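Local coordinates for Rho GTPase-activating protein 5 (Homo sapiens, PDB 5U4V) that probably stimulates GTP hydrolysis by Rho-family GTPases through a separate GAP domain, the portion described here being a pseudoGTPase domain with a Ras-like fold, at residues 8-14 against 68-74; 109-115 against 140-146; 13-17 against 79-83; 24-28 against 46-50. The contacts are given in a common frame with arbitrary orientation. Numbering follows the deposited sequence.

Contact 1: 8-14 against 68-74; sequences KVNLFIL and PHGCFCV
Strand 8-14 and residues 69-74 of the neighbouring strand, both extended, run parallel. Their axes approach to 4.5 Å at 23°. The register pairs N10 with H69, L11 with G70, F12 with C71, I13 with F72 and L14 with C73. Six backbone hydrogen bonds alternate along the pair: N10 N to P68 O (2.8 Å), G70 N to N10 O (3.1 Å), F12 N to G70 O (3.0 Å), F72 N to F12 O (2.8 Å), L14 N to F72 O (2.8 Å) and V74 N to L14 O (3.1 Å). L11, I13 and F72 share one face. L11 CD2 lies over the F72 ring, and I13 CG1 meets F72 CB at 3.6 Å. F12, L14, C71 and C73 occupy the other face, where L14 CD1 reaches C71 SG (3.9 Å) and C73 SG (4.0 Å). This is the central parallel pair of a Ras-like sheet. Strand 41-50 flanks 8-14, and strand 109-114 flanks 69-75. Helices 19-28 and 156-173 cover the L11 and F72 face.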
loop_
_atom_site.group_PDB
_atom_site.type_symbol
_atom_site.label_atom_id
_atom_site.label_comp_id
_atom_site.label_asym_id
_atom_site.label_seq_id
_atom_site.Cartn_x
_atom_site.Cartn_y
_atom_site.Cartn_z
ATOM N N LYS A 8 -0.560 11.090 12.963
ATOM C CA LYS A 8 -1.287 9.856 12.944
ATOM C C LYS A 8 -1.730 9.669 11.523
ATOM O O LYS A 8 -2.306 10.567 10.943
ATOM C CB LYS A 8 -2.495 9.919 13.837
ATOM C CG LYS A 8 -3.359 8.669 13.733
ATOM C CD LYS A 8 -4.316 8.571 14.907
ATOM C CE LYS A 8 -4.775 7.151 15.127
ATOM N NZ LYS A 8 -4.977 6.833 16.566
ATOM N N VAL A 9 -1.433 8.512 10.959
ATOM C CA VAL A 9 -1.768 8.292 9.583
ATOM C C VAL A 9 -2.663 7.084 9.470
ATOM O O VAL A 9 -2.430 6.078 10.108
ATOM C CB VAL A 9 -0.508 8.117 8.730
ATOM C CG1 VAL A 9 -0.877 7.936 7.259
ATOM C CG2 VAL A 9 0.408 9.314 8.909
ATOM N N ASN A 10 -3.715 7.215 8.700
ATOM C CA ASN A 10 -4.629 6.110 8.516
ATOM C C ASN A 10 -4.211 5.349 7.305
ATOM O O ASN A 10 -4.415 5.808 6.197
ATOM C CB ASN A 10 -6.039 6.622 8.328
ATOM C CG ASN A 10 -6.850 6.512 9.603
ATOM O OD1 ASN A 10 -6.808 5.486 10.251
ATOM N ND2 ASN A 10 -7.614 7.558 9.950
ATOM N N LEU A 11 -3.616 4.190 7.486
ATOM C CA LEU A 11 -3.120 3.477 6.335
ATOM C C LEU A 11 -3.976 2.317 6.005
ATOM O O LEU A 11 -3.842 1.255 6.608
ATOM C CB LEU A 11 -1.716 2.974 6.582
ATOM C CG LEU A 11 -0.679 3.775 5.849
ATOM C CD1 LEU A 11 0.716 3.302 6.252
ATOM C CD2 LEU A 11 -0.944 3.514 4.381
ATOM N N PHE A 12 -4.836 2.492 5.032
ATOM C CA PHE A 12 -5.607 1.374 4.541
ATOM C C PHE A 12 -4.726 0.450 3.691
ATOM O O PHE A 12 -3.738 0.887 3.066
ATOM C CB PHE A 12 -6.801 1.870 3.730
ATOM C CG PHE A 12 -7.731 2.783 4.498
ATOM C CD1 PHE A 12 -8.777 2.253 5.257
ATOM C CD2 PHE A 12 -7.585 4.176 4.434
ATOM C CE1 PHE A 12 -9.655 3.089 5.954
ATOM C CE2 PHE A 12 -8.469 5.022 5.107
ATOM C CZ PHE A 12 -9.510 4.479 5.869
ATOM N N ILE A 13 -5.076 -0.836 3.702
ATOM C CA ILE A 13 -4.324 -1.841 2.974
ATOM C C ILE A 13 -5.297 -2.763 2.242
ATOM O O ILE A 13 -6.069 -3.512 2.890
ATOM C CB ILE A 13 -3.399 -2.700 3.885
ATOM C CG1 ILE A 13 -2.290 -1.859 4.519
ATOM C CG2 ILE A 13 -2.778 -3.839 3.085
ATOM C CD1 ILE A 13 -1.471 -2.598 5.595
ATOM N N LEU A 14 -5.227 -2.724 0.903
ATOM C CA LEU A 14 -6.007 -3.597 0.024
ATOM C C LEU A 14 -5.246 -4.841 -0.334
ATOM O O LEU A 14 -4.022 -4.801 -0.565
ATOM C CB LEU A 14 -6.335 -2.884 -1.246
ATOM C CG LEU A 14 -7.593 -2.038 -1.244
ATOM C CD1 LEU A 14 -7.444 -0.990 -2.331
ATOM C CD2 LEU A 14 -8.793 -2.945 -1.533
ATOM N N PRO A 68 -5.058 12.407 8.079
ATOM C CA PRO A 68 -4.140 12.079 7.009
ATOM C C PRO A 68 -4.284 10.593 6.737
ATOM O O PRO A 68 -4.256 9.812 7.676
ATOM C CB PRO A 68 -2.766 12.309 7.648
ATOM C CG PRO A 68 -3.011 13.080 8.895
ATOM C CD PRO A 68 -4.360 12.647 9.352
ATOM N N HIS A 69 -4.387 10.204 5.476
ATOM C CA HIS A 69 -4.525 8.810 5.135
ATOM C C HIS A 69 -3.970 8.480 3.755
ATOM O O HIS A 69 -3.827 9.336 2.920
ATOM C CB HIS A 69 -5.988 8.402 5.238
ATOM C CG HIS A 69 -6.878 9.169 4.331
ATOM N ND1 HIS A 69 -7.233 10.478 4.570
ATOM C CD2 HIS A 69 -7.485 8.815 3.179
ATOM C CE1 HIS A 69 -8.020 10.897 3.600
ATOM N NE2 HIS A 69 -8.192 9.903 2.746
ATOM N N GLY A 70 -3.654 7.217 3.534
ATOM C CA GLY A 70 -3.123 6.745 2.272
ATOM C C GLY A 70 -3.486 5.278 2.148
ATOM O O GLY A 70 -4.095 4.696 3.065
ATOM N N CYS A 71 -3.092 4.660 1.047
ATOM C CA CYS A 71 -3.523 3.299 0.798
ATOM C C CYS A 71 -2.476 2.384 0.179
ATOM O O CYS A 71 -2.121 2.529 -0.978
ATOM C CB CYS A 71 -4.786 3.328 -0.045
ATOM S SG CYS A 71 -5.452 1.687 -0.351
ATOM N N PHE A 72 -2.004 1.432 0.973
ATOM C CA PHE A 72 -1.220 0.311 0.471
ATOM C C PHE A 72 -2.034 -0.647 -0.365
ATOM O O PHE A 72 -3.130 -1.034 0.023
ATOM C CB PHE A 72 -0.600 -0.470 1.612
ATOM C CG PHE A 72 0.674 0.100 2.113
ATOM C CD1 PHE A 72 1.330 1.102 1.405
ATOM C CD2 PHE A 72 1.239 -0.391 3.293
ATOM C CE1 PHE A 72 2.527 1.632 1.884
ATOM C CE2 PHE A 72 2.443 0.143 3.780
ATOM C CZ PHE A 72 3.087 1.152 3.069
ATOM N N CYS A 73 -1.499 -1.022 -1.528
ATOM C CA CYS A 73 -2.147 -2.033 -2.350
ATOM C C CYS A 73 -1.168 -3.139 -2.676
ATOM O O CYS A 73 -0.157 -2.921 -3.344
ATOM C CB CYS A 73 -2.729 -1.411 -3.628
ATOM S SG CYS A 73 -3.726 0.078 -3.359
ATOM N N VAL A 74 -1.481 -4.327 -2.196
ATOM C CA VAL A 74 -0.595 -5.491 -2.205
ATOM C C VAL A 74 -1.242 -6.543 -3.107
ATOM O O VAL A 74 -2.445 -6.738 -3.102
ATOM C CB VAL A 74 -0.417 -6.094 -0.774
ATOM C CG1 VAL A 74 0.703 -7.121 -0.690
ATOM C CG2 VAL A 74 -0.215 -5.013 0.229
#

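Contact 2: 109-115 against 140-146; sequences FTLILAN and CPFVDVP
Segment 140-146 runs parallel to 109-115, both extended, the strand axes 4.6 Å apart at closest and 23° from parallel. L111 pairs with F142, I112 with V143, L113 with D144 and A114 with V145. C140, chi1 in p, turns its side chain toward the other segment: its CB lies 3.4 Å from F109 O and its SG 3.8 Å from L111 CG. P141 O accepts L111 N at 3.0 Å. F142, chi1 in t, lays its ring along the neighbouring strand, with CD1 3.6 Å from L111 CB and CZ 3.7 Å from L113 CB. V143 bonds both ways, its N to L111 O (2.8 Å) and its O from L113 N (2.8 Å). D144 shares the face of F142 and makes a salt bridge to R128. V145 N bonds to L113 O at 2.6 Å, and V145 O accepts N115 N at 3.1 Å. V145 CG2 packs on I112 CG2 at 3.5 Å, on the face opposite F142. P146 ends the run, its CA 3.0 Å from N115 OD1. Helix 124-138 links the strands and covers L111 and F142. The result is the beta-alpha-beta crossover that completes the edge of a Ras-like G domain fold.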
loop_
_atom_site.group_PDB
_atom_site.type_symbol
_atom_site.label_atom_id
_atom_site.label_comp_id
_atom_site.label_asym_id
_atom_site.label_seq_id
_atom_site.Cartn_x
_atom_site.Cartn_y
_atom_site.Cartn_z
ATOM N N PHE A 109 -1.743 6.463 -2.885
ATOM C CA PHE A 109 -1.646 5.027 -3.108
ATOM C C PHE A 109 -0.154 4.622 -3.080
ATOM O O PHE A 109 0.699 5.470 -3.223
ATOM C CB PHE A 109 -2.270 4.638 -4.464
ATOM C CG PHE A 109 -3.772 4.628 -4.505
ATOM C CD1 PHE A 109 -4.521 3.612 -3.862
ATOM C CD2 PHE A 109 -4.469 5.581 -5.255
ATOM C CE1 PHE A 109 -5.916 3.581 -3.961
ATOM C CE2 PHE A 109 -5.872 5.552 -5.343
ATOM C CZ PHE A 109 -6.596 4.554 -4.702
ATOM N N THR A 110 0.133 3.343 -2.858
ATOM C CA THR A 110 1.428 2.729 -3.142
ATOM C C THR A 110 1.150 1.270 -3.431
ATOM O O THR A 110 0.387 0.604 -2.679
ATOM C CB THR A 110 2.449 2.862 -1.971
ATOM O OG1 THR A 110 2.759 4.241 -1.782
ATOM C CG2 THR A 110 3.801 2.075 -2.269
ATOM N N LEU A 111 1.718 0.787 -4.527
ATOM C CA LEU A 111 1.498 -0.578 -4.947
ATOM C C LEU A 111 2.617 -1.447 -4.448
ATOM O O LEU A 111 3.762 -1.186 -4.740
ATOM C CB LEU A 111 1.357 -0.702 -6.484
ATOM C CG LEU A 111 0.170 0.036 -7.111
ATOM C CD1 LEU A 111 0.254 -0.048 -8.639
ATOM C CD2 LEU A 111 -1.182 -0.491 -6.625
ATOM N N ILE A 112 2.252 -2.546 -3.788
ATOM C CA ILE A 112 3.228 -3.445 -3.281
ATOM C C ILE A 112 3.147 -4.802 -3.899
ATOM O O ILE A 112 2.185 -5.493 -3.682
ATOM C CB ILE A 112 3.187 -3.557 -1.751
ATOM C CG1 ILE A 112 3.553 -2.199 -1.129
ATOM C CG2 ILE A 112 4.168 -4.608 -1.266
ATOM C CD1 ILE A 112 3.120 -2.097 0.313
ATOM N N LEU A 113 4.195 -5.209 -4.623
ATOM C CA LEU A 113 4.268 -6.562 -5.062
ATOM C C LEU A 113 5.039 -7.412 -4.056
ATOM O O LEU A 113 6.240 -7.220 -3.852
ATOM C CB LEU A 113 4.876 -6.639 -6.458
ATOM C CG LEU A 113 5.251 -8.014 -7.006
ATOM C CD1 LEU A 113 4.061 -8.959 -7.153
ATOM C CD2 LEU A 113 5.940 -7.826 -8.354
ATOM N N ALA A 114 4.323 -8.356 -3.452
ATOM C CA ALA A 114 4.862 -9.344 -2.520
ATOM C C ALA A 114 5.305 -10.665 -3.183
ATOM O O ALA A 114 4.572 -11.231 -3.999
ATOM C CB ALA A 114 3.826 -9.647 -1.461
ATOM N N ASN A 115 6.488 -11.161 -2.817
ATOM C CA ASN A 115 6.920 -12.513 -3.228
ATOM C C ASN A 115 6.338 -13.575 -2.310
ATOM O O ASN A 115 5.118 -13.745 -2.229
ATOM C CB ASN A 115 8.450 -12.640 -3.286
ATOM C CG ASN A 115 9.075 -11.799 -4.399
ATOM O OD1 ASN A 115 9.941 -10.944 -4.158
ATOM N ND2 ASN A 115 8.626 -12.026 -5.624
ATOM N N CYS A 140 1.718 6.586 -8.600
ATOM C CA CYS A 140 2.015 6.167 -7.257
ATOM C C CYS A 140 3.278 5.318 -7.272
ATOM O O CYS A 140 3.572 4.677 -8.287
ATOM C CB CYS A 140 0.861 5.376 -6.657
ATOM S SG CYS A 140 0.523 3.786 -7.444
ATOM N N PRO A 141 4.027 5.327 -6.164
ATOM C CA PRO A 141 5.194 4.457 -6.100
ATOM C C PRO A 141 4.807 2.989 -6.236
ATOM O O PRO A 141 3.760 2.560 -5.765
ATOM C CB PRO A 141 5.772 4.709 -4.710
ATOM C CG PRO A 141 5.303 6.095 -4.371
ATOM C CD PRO A 141 3.908 6.171 -4.963
ATOM N N PHE A 142 5.655 2.247 -6.936
ATOM C CA PHE A 142 5.527 0.812 -6.989
ATOM C C PHE A 142 6.745 0.159 -6.343
ATOM O O PHE A 142 7.861 0.344 -6.807
ATOM C CB PHE A 142 5.351 0.359 -8.436
ATOM C CG PHE A 142 5.351 -1.112 -8.597
ATOM C CD1 PHE A 142 4.438 -1.884 -7.931
ATOM C CD2 PHE A 142 6.286 -1.736 -9.415
ATOM C CE1 PHE A 142 4.384 -3.255 -8.114
ATOM C CE2 PHE A 142 6.264 -3.123 -9.602
ATOM C CZ PHE A 142 5.317 -3.890 -8.933
ATOM N N VAL A 143 6.492 -0.621 -5.292
ATOM C CA VAL A 143 7.529 -1.333 -4.529
ATOM C C VAL A 143 7.416 -2.851 -4.572
ATOM O O VAL A 143 6.336 -3.398 -4.414
ATOM C CB VAL A 143 7.569 -0.843 -3.047
ATOM C CG1 VAL A 143 8.741 -1.479 -2.307
ATOM C CG2 VAL A 143 7.707 0.687 -2.945
ATOM N N ASP A 144 8.534 -3.541 -4.768
ATOM C CA ASP A 144 8.586 -5.004 -4.622
ATOM C C ASP A 144 9.072 -5.415 -3.236
ATOM O O ASP A 144 10.156 -5.002 -2.813
ATOM C CB ASP A 144 9.539 -5.633 -5.648
ATOM C CG ASP A 144 9.245 -5.219 -7.067
ATOM O OD1 ASP A 144 8.084 -4.941 -7.418
ATOM O OD2 ASP A 144 10.198 -5.182 -7.851
ATOM N N VAL A 145 8.290 -6.251 -2.545
ATOM C CA VAL A 145 8.670 -6.768 -1.223
ATOM C C VAL A 145 8.781 -8.285 -1.200
ATOM O O VAL A 145 7.774 -8.999 -1.058
ATOM C CB VAL A 145 7.739 -6.284 -0.084
ATOM C CG1 VAL A 145 8.346 -6.630 1.264
ATOM C CG2 VAL A 145 7.498 -4.782 -0.199
ATOM N N PRO A 146 10.024 -8.787 -1.305
ATOM C CA PRO A 146 10.384 -10.211 -1.237
ATOM C C PRO A 146 10.169 -10.812 0.147
ATOM O O PRO A 146 10.412 -10.128 1.133
ATOM C CB PRO A 146 11.865 -10.205 -1.586
ATOM C CG PRO A 146 12.346 -8.838 -1.270
ATOM C CD PRO A 146 11.205 -7.942 -1.576
#

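Contact 3: 13-17 against 79-83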
loop_
_atom_site.group_PDB
_atom_site.type_symbol
_atom_site.label_atom_id
_atom_site.label_comp_id
_atom_site.label_asym_id
_atom_site.label_seq_id
_atom_site.Cartn_x
_atom_site.Cartn_y
_atom_site.Cartn_z
ATOM N N ILE A 13 -5.076 -0.836 3.702
ATOM C CA ILE A 13 -4.324 -1.841 2.974
ATOM C C ILE A 13 -5.297 -2.763 2.242
ATOM O O ILE A 13 -6.069 -3.512 2.890
ATOM C CB ILE A 13 -3.399 -2.700 3.885
ATOM C CG1 ILE A 13 -2.290 -1.859 4.519
ATOM C CG2 ILE A 13 -2.778 -3.839 3.085
ATOM C CD1 ILE A 13 -1.471 -2.598 5.595
ATOM N N LEU A 14 -5.227 -2.724 0.903
ATOM C CA LEU A 14 -6.007 -3.597 0.024
ATOM C C LEU A 14 -5.246 -4.841 -0.334
ATOM O O LEU A 14 -4.022 -4.801 -0.565
ATOM C CB LEU A 14 -6.335 -2.884 -1.246
ATOM C CG LEU A 14 -7.593 -2.038 -1.244
ATOM C CD1 LEU A 14 -7.444 -0.990 -2.331
ATOM C CD2 LEU A 14 -8.793 -2.945 -1.533
ATOM N N GLY A 15 -5.951 -5.960 -0.364
ATOM C CA GLY A 15 -5.325 -7.226 -0.693
ATOM C C GLY A 15 -6.428 -8.229 -0.853
ATOM O O GLY A 15 -7.521 -8.071 -0.299
ATOM N N LYS A 16 -6.159 -9.245 -1.643
ATOM C CA LYS A 16 -7.078 -10.344 -1.806
ATOM C C LYS A 16 -6.478 -11.544 -1.096
ATOM O O LYS A 16 -5.257 -11.658 -0.987
ATOM C CB LYS A 16 -7.327 -10.623 -3.293
ATOM C CG LYS A 16 -8.657 -11.325 -3.536
ATOM C CD LYS A 16 -8.895 -11.684 -4.984
ATOM C CE LYS A 16 -10.296 -12.257 -5.142
ATOM N NZ LYS A 16 -10.564 -12.752 -6.535
ATOM N N ASP A 17 -7.353 -12.421 -0.611
ATOM C CA ASP A 17 -6.954 -13.677 0.051
ATOM C C ASP A 17 -5.994 -13.425 1.220
ATOM O O ASP A 17 -4.875 -13.945 1.258
ATOM C CB ASP A 17 -6.366 -14.685 -0.968
ATOM C CG ASP A 17 -7.426 -15.538 -1.669
ATOM O OD1 ASP A 17 -8.622 -15.176 -1.708
ATOM O OD2 ASP A 17 -7.050 -16.632 -2.188
ATOM N N GLU A 79 -4.400 -12.675 -10.294
ATOM C CA GLU A 79 -5.713 -12.511 -9.709
ATOM C C GLU A 79 -5.716 -11.313 -8.752
ATOM O O GLU A 79 -6.595 -10.445 -8.842
ATOM C CB GLU A 79 -6.191 -13.791 -9.005
ATOM C CG GLU A 79 -7.606 -13.636 -8.462
ATOM C CD GLU A 79 -8.200 -14.903 -7.860
ATOM O OE1 GLU A 79 -7.490 -15.942 -7.783
ATOM O OE2 GLU A 79 -9.392 -14.861 -7.474
ATOM N N SER A 80 -4.730 -11.276 -7.855
ATOM C CA SER A 80 -4.627 -10.192 -6.881
ATOM C C SER A 80 -4.414 -8.837 -7.543
ATOM O O SER A 80 -5.033 -7.833 -7.132
ATOM C CB SER A 80 -3.582 -10.501 -5.803
ATOM O OG SER A 80 -2.422 -11.086 -6.339
ATOM N N LEU A 81 -3.590 -8.812 -8.587
ATOM C CA LEU A 81 -3.397 -7.579 -9.371
ATOM C C LEU A 81 -4.697 -7.020 -9.950
ATOM O O LEU A 81 -4.915 -5.823 -9.947
ATOM C CB LEU A 81 -2.392 -7.789 -10.482
ATOM C CG LEU A 81 -2.010 -6.407 -11.055
ATOM C CD1 LEU A 81 -1.394 -5.455 -10.024
ATOM C CD2 LEU A 81 -1.172 -6.469 -12.310
ATOM N N SER A 82 -5.550 -7.915 -10.438
ATOM C CA SER A 82 -6.836 -7.547 -11.058
ATOM C C SER A 82 -7.847 -7.037 -10.045
ATOM O O SER A 82 -8.498 -6.026 -10.296
ATOM C CB SER A 82 -7.431 -8.738 -11.828
ATOM O OG SER A 82 -7.624 -9.849 -10.971
ATOM N N PHE A 83 -7.980 -7.743 -8.916
ATOM C CA PHE A 83 -8.787 -7.291 -7.786
ATOM C C PHE A 83 -8.440 -5.842 -7.416
ATOM O O PHE A 83 -9.320 -5.040 -7.233
ATOM C CB PHE A 83 -8.580 -8.253 -6.600
ATOM C CG PHE A 83 -9.144 -7.763 -5.307
ATOM C CD1 PHE A 83 -8.387 -6.955 -4.457
ATOM C CD2 PHE A 83 -10.436 -8.103 -4.934
ATOM C CE1 PHE A 83 -8.911 -6.477 -3.264
ATOM C CE2 PHE A 83 -10.986 -7.621 -3.744
ATOM C CZ PHE A 83 -10.219 -6.804 -2.906
#
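A salt bridge is the strongest link: K16 NZ donates to E79 OE2 at 2.6 Å. The K16 side chain is extended, with all four chi angles in t, so it spans from the loop after strand 8-14 to the first turns of helix 78-96. E79 is also extended and reaches back toward it. Within the helix, E79 O accepts F83 N at 3.0 Å and takes a very short bond of 2.4 Å from S82 OG. One turn on from E79, F83 forms the apolar half of the contact. The K16 aliphatic chain lies over one face of the F83 ring: K16 CB is 4.2 Å from the centroid and 21° off the normal, a CH-pi contact. K16 CD also meets F83 CB at 3.8 Å. On the N-terminal side of K16, F83 CE1 sits 3.6 Å from G15 O and 3.9 Å from L14 CD2. The stretch after strand 8-14 probably corresponds to the start of the P-loop of Ras-like GTPases. K16 is used twice, its methylenes against an aromatic ring and its ammonium against a carboxylate. The contact joins this loop to helix 78-96 by a charged pair, on the exposed side at E79, and aliphatic-aromatic packing.

Contact 4: 24-28 against 46-50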
loop_
_atom_site.group_PDB
_atom_site.type_symbol
_atom_site.label_atom_id
_atom_site.label_comp_id
_atom_site.label_asym_id
_atom_site.label_seq_id
_atom_site.Cartn_x
_atom_site.Cartn_y
_atom_site.Cartn_z
ATOM N N ALA A 24 -0.543 -6.300 7.304
ATOM C CA ALA A 24 -0.849 -5.577 8.517
ATOM C C ALA A 24 -0.216 -6.258 9.744
ATOM O O ALA A 24 0.374 -5.590 10.569
ATOM C CB ALA A 24 -2.332 -5.392 8.654
ATOM N N ASN A 25 -0.262 -7.591 9.803
ATOM C CA ASN A 25 0.351 -8.301 10.922
ATOM C C ASN A 25 1.859 -8.106 10.993
ATOM O O ASN A 25 2.427 -7.852 12.110
ATOM C CB ASN A 25 0.062 -9.779 10.874
ATOM C CG ASN A 25 -1.413 -10.095 11.021
ATOM O OD1 ASN A 25 -2.199 -9.296 11.522
ATOM N ND2 ASN A 25 -1.775 -11.283 10.636
ATOM N N GLU A 26 2.507 -8.270 9.842
ATOM C CA GLU A 26 3.954 -8.140 9.724
ATOM C C GLU A 26 4.433 -6.823 10.266
ATOM O O GLU A 26 5.401 -6.778 11.015
ATOM C CB GLU A 26 4.380 -8.238 8.275
ATOM C CG GLU A 26 5.853 -8.029 8.054
ATOM C CD GLU A 26 6.573 -9.342 7.855
ATOM O OE1 GLU A 26 7.762 -9.425 8.202
ATOM O OE2 GLU A 26 5.944 -10.292 7.367
ATOM N N ILE A 27 3.736 -5.762 9.893
ATOM C CA ILE A 27 4.062 -4.424 10.304
ATOM C C ILE A 27 3.811 -4.189 11.815
ATOM O O ILE A 27 4.642 -3.577 12.486
ATOM C CB ILE A 27 3.331 -3.357 9.468
ATOM C CG1 ILE A 27 3.675 -3.459 7.975
ATOM C CG2 ILE A 27 3.687 -1.958 9.960
ATOM C CD1 ILE A 27 3.143 -2.316 7.108
ATOM N N ARG A 28 2.682 -4.651 12.334
ATOM C CA ARG A 28 2.361 -4.484 13.760
ATOM C C ARG A 28 3.346 -5.125 14.725
ATOM O O ARG A 28 3.508 -4.625 15.834
ATOM C CB ARG A 28 0.945 -4.983 14.077
ATOM C CG ARG A 28 -0.163 -3.996 13.709
ATOM C CD ARG A 28 -1.466 -4.712 13.701
ATOM N NE ARG A 28 -2.527 -3.972 13.023
ATOM C CZ ARG A 28 -3.756 -4.446 12.821
ATOM N NH1 ARG A 28 -4.121 -5.634 13.259
ATOM N NH2 ARG A 28 -4.637 -3.696 12.200
ATOM N N ASP A 46 -2.226 3.666 11.878
ATOM C CA ASP A 46 -3.353 2.764 12.032
ATOM C C ASP A 46 -3.520 1.988 10.760
ATOM O O ASP A 46 -4.123 2.455 9.807
ATOM C CB ASP A 46 -4.644 3.541 12.376
ATOM C CG ASP A 46 -4.639 4.106 13.780
ATOM O OD1 ASP A 46 -3.749 3.792 14.601
ATOM O OD2 ASP A 46 -5.552 4.897 14.084
ATOM N N LEU A 47 -3.037 0.759 10.763
ATOM C CA LEU A 47 -3.146 -0.102 9.602
ATOM C C LEU A 47 -4.470 -0.817 9.567
ATOM O O LEU A 47 -4.787 -1.648 10.420
ATOM C CB LEU A 47 -1.992 -1.096 9.545
ATOM C CG LEU A 47 -0.682 -0.307 9.397
ATOM C CD1 LEU A 47 0.517 -1.225 9.541
ATOM C CD2 LEU A 47 -0.595 0.538 8.125
ATOM N N ARG A 48 -5.250 -0.496 8.550
ATOM C CA ARG A 48 -6.565 -1.072 8.395
ATOM C C ARG A 48 -6.643 -1.882 7.120
ATOM O O ARG A 48 -6.877 -1.321 6.052
ATOM C CB ARG A 48 -7.588 0.046 8.329
ATOM C CG ARG A 48 -7.737 0.849 9.596
ATOM C CD ARG A 48 -8.862 1.851 9.462
ATOM N NE ARG A 48 -8.972 2.642 10.670
ATOM C CZ ARG A 48 -9.768 3.706 10.814
ATOM N NH1 ARG A 48 -10.561 4.119 9.826
ATOM N NH2 ARG A 48 -9.784 4.368 11.964
ATOM N N PRO A 49 -6.514 -3.205 7.210
ATOM C CA PRO A 49 -6.744 -4.049 6.018
ATOM C C PRO A 49 -8.209 -4.078 5.660
ATOM O O PRO A 49 -9.041 -4.053 6.541
ATOM C CB PRO A 49 -6.282 -5.451 6.448
ATOM C CG PRO A 49 -5.600 -5.267 7.728
ATOM C CD PRO A 49 -6.119 -4.011 8.369
ATOM N N VAL A 50 -8.508 -4.115 4.375
ATOM C CA VAL A 50 -9.871 -3.952 3.888
ATOM C C VAL A 50 -10.241 -4.968 2.825
ATOM O O VAL A 50 -9.394 -5.419 2.057
ATOM C CB VAL A 50 -10.076 -2.553 3.278
ATOM C CG1 VAL A 50 -10.061 -1.475 4.354
ATOM C CG2 VAL A 50 -9.031 -2.264 2.217
#
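L47 is the centre of this contact and the most covered residue in it. Its CB points at the helix, and L47 CD1 lies 3.3 Å from I27 CG2. A24 sits one turn before I27 on the same side of the helix. A24 CB is 4.4 Å from L47 CB and 3.4 Å from P49 CG, so the backbones can come close: the A24 and L47 CA atoms are 6.0 Å apart. L47 and P49, two residues apart on the strand, present the same face to the helix. D46 and R48 point the other way, and D46 there pairs with K8. P49 also touches A20 and Q21 in the preceding turn, while I27 and R28 reach Y36 of the short strand 36-38. At the polar edge R28 extends past the apolar group and R28 NH2 donates to L47 O at 2.7 Å. The guanidinium meets this carbonyl at its edge, near its plane. The helix segment runs nearly antiparallel to the strand segment, at 165°, with axes 9.3 Å apart at closest. Helix 19-28, which follows strand 8-14 in the chain, packs over the adjoining strand 41-50. Such packing of the first helix on the sheet is found in Ras-like G domains. Q21 in this helix probably stands where active GTPases carry the P-loop lysine, in keeping with a pseudoGTPase.

Overall arrangement
Strand 8-14 starts the fold and enters both contact 1 and contact 3, which share I13 and L14. Before either closes, the chain forms helix 19-28 and turns back through strand 41-50, closing contact 4. Contact 4 is therefore nested inside the loops of contacts 1 and 3, and strand 41-50 pairs with strand 8-14. Contact 1 closes next, at strand 69-75, and contact 3 shortly after, at helix 78-96. Contact 2 follows in series, joining strands 109-114 and 142-145. It is tied to contact 1 through C73, whose backbone probably hydrogen-bonds to T110 and I112. Together they connect one sheet to helices 19-28 and 78-96.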